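Local structure of peptidase M3B, oligoendopeptidase F (Enterococcus faecium, 2QR4) at residues A443-F448 against E462-S467; Q439-E444 against A473-P478. The protein probably acts as a zinc-dependent metallopeptidase of family M3 that cleaves short peptides rather than whole proteins. All coordinates share one frame; numbering follows the deposited sequence.

Contact 1 (A443-F448 against E462-S467)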
ATOM      1  N   ALA A 443     -20.943  -5.786  -6.567  1.00 41.03           N
ATOM      2  CA  ALA A 443     -20.374  -5.876  -7.909  1.00 38.75           C
ATOM      3  C   ALA A 443     -20.519  -4.564  -8.647  1.00 41.24           C
ATOM      4  O   ALA A 443     -19.632  -4.170  -9.418  1.00 41.56           O
ATOM      5  CB  ALA A 443     -20.991  -7.021  -8.716  1.00 33.03           C
ATOM      6  N   GLU A 444     -21.642  -3.896  -8.410  1.00 42.19           N
ATOM      7  CA  GLU A 444     -21.916  -2.601  -9.020  1.00 47.48           C
ATOM      8  C   GLU A 444     -20.962  -1.540  -8.474  1.00 48.18           C
ATOM      9  O   GLU A 444     -20.432  -0.729  -9.237  1.00 46.14           O
ATOM     10  CB  GLU A 444     -23.382  -2.188  -8.813  1.00 39.39           C
ATOM     11  CG  GLU A 444     -23.801  -0.941  -9.629  1.00 42.39           C
ATOM     12  CD  GLU A 444     -25.313  -0.648  -9.581  1.00 51.46           C
ATOM     13  OE1 GLU A 444     -26.106  -1.487  -9.102  1.00 49.74           O
ATOM     14  OE2 GLU A 444     -25.717   0.433 -10.040  1.00 52.18           O
ATOM     15  N   PHE A 445     -20.723  -1.559  -7.162  1.00 42.69           N
ATOM     16  CA  PHE A 445     -19.800  -0.607  -6.560  1.00 36.38           C
ATOM     17  C   PHE A 445     -18.375  -0.884  -7.016  1.00 39.08           C
ATOM     18  O   PHE A 445     -17.620   0.037  -7.332  1.00 43.84           O
ATOM     19  CB  PHE A 445     -19.889  -0.623  -5.037  1.00 40.60           C
ATOM     20  CG  PHE A 445     -19.292   0.593  -4.386  1.00 37.50           C
ATOM     21  CD1 PHE A 445     -19.861   1.842  -4.574  1.00 39.72           C
ATOM     22  CD2 PHE A 445     -18.149   0.489  -3.593  1.00 38.97           C
ATOM     23  CE1 PHE A 445     -19.306   2.971  -3.986  1.00 36.98           C
ATOM     24  CE2 PHE A 445     -17.591   1.608  -2.993  1.00 39.11           C
ATOM     25  CZ  PHE A 445     -18.168   2.853  -3.189  1.00 31.92           C
ATOM     26  N   GLU A 446     -17.998  -2.152  -7.071  1.00 39.00           N
ATOM     27  CA  GLU A 446     -16.649  -2.477  -7.531  1.00 42.80           C
ATOM     28  C   GLU A 446     -16.393  -1.894  -8.907  1.00 43.36           C
ATOM     29  O   GLU A 446     -15.364  -1.262  -9.141  1.00 49.75           O
ATOM     30  CB  GLU A 446     -16.391  -3.978  -7.531  1.00 35.29           C
ATOM     31  CG  GLU A 446     -15.007  -4.356  -8.029  1.00 41.47           C
ATOM     32  CD  GLU A 446     -14.640  -5.819  -7.736  1.00 49.16           C
ATOM     33  OE1 GLU A 446     -15.554  -6.648  -7.535  1.00 47.57           O
ATOM     34  OE2 GLU A 446     -13.429  -6.139  -7.711  1.00 44.12           O
ATOM     35  N   HIS A 447     -17.344  -2.076  -9.817  1.00 45.09           N
ATOM     36  CA  HIS A 447     -17.158  -1.578 -11.167  1.00 42.85           C
ATOM     37  C   HIS A 447     -17.135  -0.055 -11.174  1.00 43.23           C
ATOM     38  O   HIS A 447     -16.321   0.554 -11.869  1.00 50.67           O
ATOM     39  CB  HIS A 447     -18.230  -2.111 -12.117  1.00 37.12           C
ATOM     40  CG  HIS A 447     -17.897  -1.905 -13.560  1.00 41.19           C
ATOM     41  ND1 HIS A 447     -18.799  -1.398 -14.470  1.00 36.89           N
ATOM     42  CD2 HIS A 447     -16.750  -2.121 -14.247  1.00 38.55           C
ATOM     43  CE1 HIS A 447     -18.230  -1.325 -15.660  1.00 37.32           C
ATOM     44  NE2 HIS A 447     -16.986  -1.758 -15.552  1.00 48.50           N
ATOM     45  N   PHE A 448     -18.031   0.549 -10.395  1.00 44.25           N
ATOM     46  CA  PHE A 448     -18.101   2.012 -10.259  1.00 37.61           C
ATOM     47  C   PHE A 448     -16.748   2.597  -9.825  1.00 42.27           C
ATOM     48  O   PHE A 448     -16.298   3.594 -10.375  1.00 48.29           O
ATOM     49  CB  PHE A 448     -19.221   2.389  -9.284  1.00 38.19           C
ATOM     50  CG  PHE A 448     -19.203   3.829  -8.834  1.00 44.59           C
ATOM     51  CD1 PHE A 448     -19.850   4.810  -9.569  1.00 40.47           C
ATOM     52  CD2 PHE A 448     -18.564   4.193  -7.653  1.00 36.75           C
ATOM     53  CE1 PHE A 448     -19.861   6.135  -9.140  1.00 42.89           C
ATOM     54  CE2 PHE A 448     -18.554   5.526  -7.222  1.00 46.94           C
ATOM     55  CZ  PHE A 448     -19.214   6.495  -7.965  1.00 39.93           C
ATOM     56  N   GLU A 462     -14.603  10.559   1.196  1.00 39.80           N
ATOM     57  CA  GLU A 462     -15.870  11.296   1.121  1.00 43.89           C
ATOM     58  C   GLU A 462     -16.654  10.830  -0.108  1.00 38.77           C
ATOM     59  O   GLU A 462     -17.818  10.475  -0.010  1.00 46.42           O
ATOM     60  CB  GLU A 462     -15.655  12.812   1.081  1.00 37.84           C
ATOM     61  CG  GLU A 462     -16.958  13.651   1.240  1.00 45.16           C
ATOM     62  CD  GLU A 462     -16.703  15.177   1.237  1.00 63.90           C
ATOM     63  OE1 GLU A 462     -17.262  15.887   0.364  1.00 70.67           O
ATOM     64  OE2 GLU A 462     -15.927  15.674   2.094  1.00 64.11           O
ATOM     65  N   TYR A 463     -16.002  10.822  -1.264  1.00 37.30           N
ATOM     66  CA  TYR A 463     -16.668  10.454  -2.492  1.00 39.95           C
ATOM     67  C   TYR A 463     -17.123   8.995  -2.467  1.00 38.48           C
ATOM     68  O   TYR A 463     -18.212   8.661  -2.938  1.00 41.47           O
ATOM     69  CB  TYR A 463     -15.734  10.667  -3.673  1.00 33.15           C
ATOM     70  CG  TYR A 463     -16.393  10.401  -4.991  1.00 42.60           C
ATOM     71  CD1 TYR A 463     -17.510  11.129  -5.383  1.00 48.38           C
ATOM     72  CD2 TYR A 463     -15.916   9.418  -5.843  1.00 37.94           C
ATOM     73  CE1 TYR A 463     -18.125  10.895  -6.605  1.00 45.42           C
ATOM     74  CE2 TYR A 463     -16.521   9.177  -7.068  1.00 38.51           C
ATOM     75  CZ  TYR A 463     -17.620   9.923  -7.447  1.00 46.35           C
ATOM     76  OH  TYR A 463     -18.234   9.693  -8.658  1.00 43.66           O
ATOM     77  N   LEU A 464     -16.283   8.127  -1.930  1.00 36.27           N
ATOM     78  CA  LEU A 464     -16.615   6.691  -1.867  1.00 48.04           C
ATOM     79  C   LEU A 464     -17.851   6.491  -0.986  1.00 42.90           C
ATOM     80  O   LEU A 464     -18.774   5.755  -1.333  1.00 46.58           O
ATOM     81  CB  LEU A 464     -15.432   5.894  -1.313  1.00 39.16           C
ATOM     82  CG  LEU A 464     -14.545   4.948  -2.141  1.00 54.01           C
ATOM     83  CD1 LEU A 464     -14.772   4.972  -3.631  1.00 43.26           C
ATOM     84  CD2 LEU A 464     -13.109   5.169  -1.816  1.00 32.89           C
ATOM     85  N   SER A 465     -17.871   7.191   0.141  1.00 37.00           N
ATOM     86  CA  SER A 465     -18.924   7.033   1.129  1.00 39.45           C
ATOM     87  C   SER A 465     -20.251   7.601   0.672  1.00 44.70           C
ATOM     88  O   SER A 465     -21.269   6.913   0.759  1.00 50.30           O
ATOM     89  CB  SER A 465     -18.484   7.619   2.461  1.00 43.66           C
ATOM     90  OG  SER A 465     -17.221   7.063   2.819  1.00 41.73           O
ATOM     91  N   ASP A 466     -20.248   8.828   0.156  1.00 40.18           N
ATOM     92  CA  ASP A 466     -21.464   9.399  -0.437  1.00 41.37           C
ATOM     93  C   ASP A 466     -21.996   8.504  -1.566  1.00 45.58           C
ATOM     94  O   ASP A 466     -23.204   8.319  -1.706  1.00 38.31           O
ATOM     95  CB  ASP A 466     -21.217  10.825  -0.974  1.00 44.19           C
ATOM     96  CG  ASP A 466     -20.840  11.828   0.132  1.00 69.73           C
ATOM     97  OD1 ASP A 466     -20.393  12.959  -0.199  1.00 74.26           O
ATOM     98  OD2 ASP A 466     -20.978  11.494   1.335  1.00 65.66           O
ATOM     99  N   SER A 467     -21.090   7.958  -2.378  1.00 40.84           N
ATOM    100  CA  SER A 467     -21.476   7.101  -3.480  1.00 39.51           C
ATOM    101  C   SER A 467     -22.083   5.814  -2.943  1.00 44.75           C
ATOM    102  O   SER A 467     -23.156   5.391  -3.377  1.00 45.11           O
ATOM    103  CB  SER A 467     -20.267   6.801  -4.353  1.00 39.95           C
ATOM    104  OG  SER A 467     -19.898   7.957  -5.067  1.00 44.70           O
TER
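F445 and F448, one helical turn apart, send their rings across to the helix that carries Y463, L464 and S467. In both, CG is anti to the backbone N and starts out toward 462-467. The rim of the F448 ring, CE1, CZ and CE2, abuts Y463 and S467 side by side. Its CZ lies 3.4 Å from Y463 OH and 3.3 Å from S467 OG, while CE2 rests against S467 CB at 3.6 Å. The F448 and Y463 rings meet obliquely, their planes 33° apart and their centroids separated by 5.9 Å, through F448 CZ against Y463 CZ and OH.

S467 OG donates to Y463 O of its own helix at 2.8 Å, and that carbonyl also accepts from S467 N, from the opposite face of the carbonyl plane. The same OG lies over the centre of the Y463 ring, so serine and tyrosine together form the surface that receives F448. The phenol oxygen of Y463 has its polar partner in E452, further along the helix of F448.

F445 packs deeper. Its CZ comes closest to the backbone L464 O, at 3.5 Å and oblique to the ring, and touches L464 CD1 at 4.0 Å, the two side chains crossing at about a right angle; S467 CB sits at the ring edge in the plane. W490 and L471 also touch it. The segment axes approach to 11.9 Å and run at 148°, a separation bridged mainly by aromatic side chains. The arrangement is that of an antiparallel helical hairpin, helices 418-454 and 461-476, within the predominantly helical M3 peptidase fold.

Contact 2 (Q439-E444 against A473-P478)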
ATOM      1  N   GLN A 439     -24.642  -9.118  -3.129  1.00 39.51           N
ATOM      2  CA  GLN A 439     -23.423  -9.343  -3.889  1.00 36.52           C
ATOM      3  C   GLN A 439     -23.422  -8.519  -5.165  1.00 40.07           C
ATOM      4  O   GLN A 439     -22.389  -7.978  -5.576  1.00 42.59           O
ATOM      5  CB  GLN A 439     -23.220 -10.820  -4.183  1.00 33.55           C
ATOM      6  CG  GLN A 439     -23.149 -11.691  -2.909  1.00 33.99           C
ATOM      7  CD  GLN A 439     -22.198 -11.124  -1.844  1.00 42.40           C
ATOM      8  OE1 GLN A 439     -22.543 -11.064  -0.669  1.00 54.07           O
ATOM      9  NE2 GLN A 439     -20.995 -10.733  -2.253  1.00 51.33           N
ATOM     10  N   THR A 440     -24.588  -8.376  -5.778  1.00 36.27           N
ATOM     11  CA  THR A 440     -24.659  -7.547  -6.968  1.00 44.44           C
ATOM     12  C   THR A 440     -24.446  -6.063  -6.649  1.00 40.80           C
ATOM     13  O   THR A 440     -23.811  -5.353  -7.422  1.00 44.48           O
ATOM     14  CB  THR A 440     -25.951  -7.774  -7.716  1.00 44.67           C
ATOM     15  OG1 THR A 440     -25.969  -9.135  -8.152  1.00 44.75           O
ATOM     16  CG2 THR A 440     -26.042  -6.850  -8.930  1.00 32.35           C
ATOM     17  N   GLN A 441     -24.968  -5.611  -5.506  1.00 40.95           N
ATOM     18  CA  GLN A 441     -24.695  -4.270  -5.005  1.00 45.66           C
ATOM     19  C   GLN A 441     -23.176  -4.051  -4.966  1.00 51.00           C
ATOM     20  O   GLN A 441     -22.666  -3.042  -5.472  1.00 40.42           O
ATOM     21  CB  GLN A 441     -25.284  -4.089  -3.599  1.00 38.38           C
ATOM     22  CG  GLN A 441     -25.222  -2.633  -3.046  1.00 42.93           C
ATOM     23  CD  GLN A 441     -25.712  -2.529  -1.600  1.00 47.83           C
ATOM     24  OE1 GLN A 441     -26.333  -3.449  -1.072  1.00 57.04           O
ATOM     25  NE2 GLN A 441     -25.409  -1.418  -0.950  1.00 44.94           N
ATOM     26  N   PHE A 442     -22.473  -5.015  -4.371  1.00 41.66           N
ATOM     27  CA  PHE A 442     -21.025  -4.980  -4.263  1.00 44.21           C
ATOM     28  C   PHE A 442     -20.412  -4.962  -5.657  1.00 46.46           C
ATOM     29  O   PHE A 442     -19.478  -4.206  -5.907  1.00 46.68           O
ATOM     30  CB  PHE A 442     -20.490  -6.186  -3.459  1.00 41.30           C
ATOM     31  CG  PHE A 442     -20.861  -6.170  -1.983  1.00 39.65           C
ATOM     32  CD1 PHE A 442     -21.308  -5.011  -1.369  1.00 39.61           C
ATOM     33  CD2 PHE A 442     -20.708  -7.313  -1.204  1.00 44.91           C
ATOM     34  CE1 PHE A 442     -21.636  -4.996  -0.016  1.00 44.12           C
ATOM     35  CE2 PHE A 442     -21.027  -7.310   0.152  1.00 47.05           C
ATOM     36  CZ  PHE A 442     -21.495  -6.142   0.751  1.00 45.55           C
ATOM     37  N   ALA A 443     -20.943  -5.786  -6.567  1.00 41.03           N
ATOM     38  CA  ALA A 443     -20.374  -5.876  -7.909  1.00 38.75           C
ATOM     39  C   ALA A 443     -20.519  -4.564  -8.647  1.00 41.24           C
ATOM     40  O   ALA A 443     -19.632  -4.170  -9.418  1.00 41.56           O
ATOM     41  CB  ALA A 443     -20.991  -7.021  -8.716  1.00 33.03           C
ATOM     42  N   GLU A 444     -21.642  -3.896  -8.410  1.00 42.19           N
ATOM     43  CA  GLU A 444     -21.916  -2.601  -9.020  1.00 47.48           C
ATOM     44  C   GLU A 444     -20.962  -1.540  -8.474  1.00 48.18           C
ATOM     45  O   GLU A 444     -20.432  -0.729  -9.237  1.00 46.14           O
ATOM     46  CB  GLU A 444     -23.382  -2.188  -8.813  1.00 39.39           C
ATOM     47  CG  GLU A 444     -23.801  -0.941  -9.629  1.00 42.39           C
ATOM     48  CD  GLU A 444     -25.313  -0.648  -9.581  1.00 51.46           C
ATOM     49  OE1 GLU A 444     -26.106  -1.487  -9.102  1.00 49.74           O
ATOM     50  OE2 GLU A 444     -25.717   0.433 -10.040  1.00 52.18           O
ATOM     51  N   ALA A 473     -29.144   3.049  -0.677  1.00 38.40           N
ATOM     52  CA  ALA A 473     -30.518   3.542  -0.575  1.00 39.73           C
ATOM     53  C   ALA A 473     -31.312   3.134  -1.800  1.00 44.58           C
ATOM     54  O   ALA A 473     -32.495   2.815  -1.693  1.00 49.17           O
ATOM     55  CB  ALA A 473     -30.533   5.079  -0.412  1.00 30.57           C
ATOM     56  N   LYS A 474     -30.652   3.149  -2.961  1.00 39.00           N
ATOM     57  CA  LYS A 474     -31.260   2.698  -4.214  1.00 38.13           C
ATOM     58  C   LYS A 474     -31.659   1.225  -4.098  1.00 48.72           C
ATOM     59  O   LYS A 474     -32.745   0.827  -4.512  1.00 47.39           O
ATOM     60  CB  LYS A 474     -30.272   2.870  -5.380  1.00 39.76           C
ATOM     61  CG  LYS A 474     -30.834   2.493  -6.765  1.00 52.74           C
ATOM     62  CD  LYS A 474     -29.837   2.727  -7.928  1.00 46.46           C
ATOM     63  CE  LYS A 474     -28.884   1.525  -8.083  1.00 61.83           C
ATOM     64  NZ  LYS A 474     -28.055   1.542  -9.342  1.00 51.35           N
ATOM     65  N   TYR A 475     -30.763   0.418  -3.537  1.00 41.57           N
ATOM     66  CA  TYR A 475     -31.031  -0.993  -3.363  1.00 42.24           C
ATOM     67  C   TYR A 475     -32.101  -1.270  -2.309  1.00 44.97           C
ATOM     68  O   TYR A 475     -33.053  -1.981  -2.560  1.00 36.15           O
ATOM     69  CB  TYR A 475     -29.743  -1.745  -3.047  1.00 41.11           C
ATOM     70  CG  TYR A 475     -29.044  -2.237  -4.282  1.00 41.76           C
ATOM     71  CD1 TYR A 475     -28.446  -1.346  -5.146  1.00 36.37           C
ATOM     72  CD2 TYR A 475     -29.006  -3.599  -4.599  1.00 36.87           C
ATOM     73  CE1 TYR A 475     -27.816  -1.777  -6.295  1.00 38.79           C
ATOM     74  CE2 TYR A 475     -28.370  -4.046  -5.738  1.00 32.78           C
ATOM     75  CZ  TYR A 475     -27.780  -3.120  -6.588  1.00 40.54           C
ATOM     76  OH  TYR A 475     -27.149  -3.517  -7.739  1.00 43.46           O
ATOM     77  N   TYR A 476     -31.988  -0.679  -1.138  1.00 45.42           N
ATOM     78  CA  TYR A 476     -32.918  -1.047  -0.092  1.00 39.01           C
ATOM     79  C   TYR A 476     -34.258  -0.342  -0.133  1.00 46.63           C
ATOM     80  O   TYR A 476     -35.241  -0.871   0.382  1.00 43.52           O
ATOM     81  CB  TYR A 476     -32.253  -0.931   1.274  1.00 46.19           C
ATOM     82  CG  TYR A 476     -31.281  -2.071   1.485  1.00 52.12           C
ATOM     83  CD1 TYR A 476     -31.725  -3.332   1.896  1.00 43.45           C
ATOM     84  CD2 TYR A 476     -29.932  -1.909   1.220  1.00 40.81           C
ATOM     85  CE1 TYR A 476     -30.827  -4.376   2.083  1.00 47.97           C
ATOM     86  CE2 TYR A 476     -29.039  -2.949   1.391  1.00 45.75           C
ATOM     87  CZ  TYR A 476     -29.487  -4.168   1.833  1.00 44.93           C
ATOM     88  OH  TYR A 476     -28.586  -5.181   1.999  1.00 55.12           O
ATOM     89  N   GLY A 477     -34.308   0.836  -0.750  1.00 38.10           N
ATOM     90  CA  GLY A 477     -35.567   1.554  -0.876  1.00 41.52           C
ATOM     91  C   GLY A 477     -36.000   2.280   0.383  1.00 46.04           C
ATOM     92  O   GLY A 477     -35.290   2.269   1.381  1.00 44.43           O
ATOM     93  N   PRO A 478     -37.184   2.909   0.344  1.00 48.93           N
ATOM     94  CA  PRO A 478     -37.644   3.797   1.418  1.00 54.34           C
ATOM     95  C   PRO A 478     -38.063   3.091   2.713  1.00 50.90           C
ATOM     96  O   PRO A 478     -38.302   3.758   3.717  1.00 48.79           O
ATOM     97  CB  PRO A 478     -38.858   4.499   0.797  1.00 51.66           C
ATOM     98  CG  PRO A 478     -39.388   3.511  -0.207  1.00 49.24           C
ATOM     99  CD  PRO A 478     -38.170   2.792  -0.750  1.00 43.52           C
TER
HETATM  100  O   HOH W   1     -25.996  -4.725   1.431  1.00 28.62           O
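Q441 lays its side chain over one face of the Y475 ring, and E444 meets the same ring at its edge. Starting at CB, Q441 makes a CH-pi contact, 3.9 Å from the ring centroid and 16° off the ring normal. CG, anti to the backbone N, carries the chain on over Y475 CG at 4.0 Å. Glutamine and tyrosine slide past each other in opposite directions, with amide and ring planes 22° apart. At the tip, NE2 bonds to N472 OD1, whereas OE1 touches Y476 CE2 at 3.7 Å, the side chains at about a right angle, and accepts a hydrogen bond from a water at 2.8 Å; this water also bonds to Y476 OH, in the plane of that ring.

These contacts join helix 418-454 to the C-terminal end of helix 461-476 in the helical M3 peptidase fold, where G477 leaves helical geometry with positive phi.

Of the E444 carboxylate, OE1 accepts from Y475 OH at 2.7 Å, nearly along its C-O axis, and also from N257 ND2. OE2 forms a salt bridge with K474 NZ at 2.7 Å, met on the syn side, 19° out of the carboxylate plane; NZ also bonds to N257 OD1.

In the fold
Followed from the N terminus, the chain runs along helix 418-454, passing the 439-444 segment of contact 2 and then the 443-448 segment of contact 1, which share A443 and E444. It turns back into helix 461-476, reaching 462-467 first and 473-478 last. Contact 1 therefore closes the shorter loop: its 13 intervening residues (449-461) fall inside the 28 of contact 2 (445-472), although the two first segments overlap. The two contacts, with centres about 11 Å apart, join the same helix pair at successive levels. Contact 1 lies nearer the turn, whereas contact 2 brings in helices 246-258 and 260-274, tying the hairpin to an earlier part of the chain.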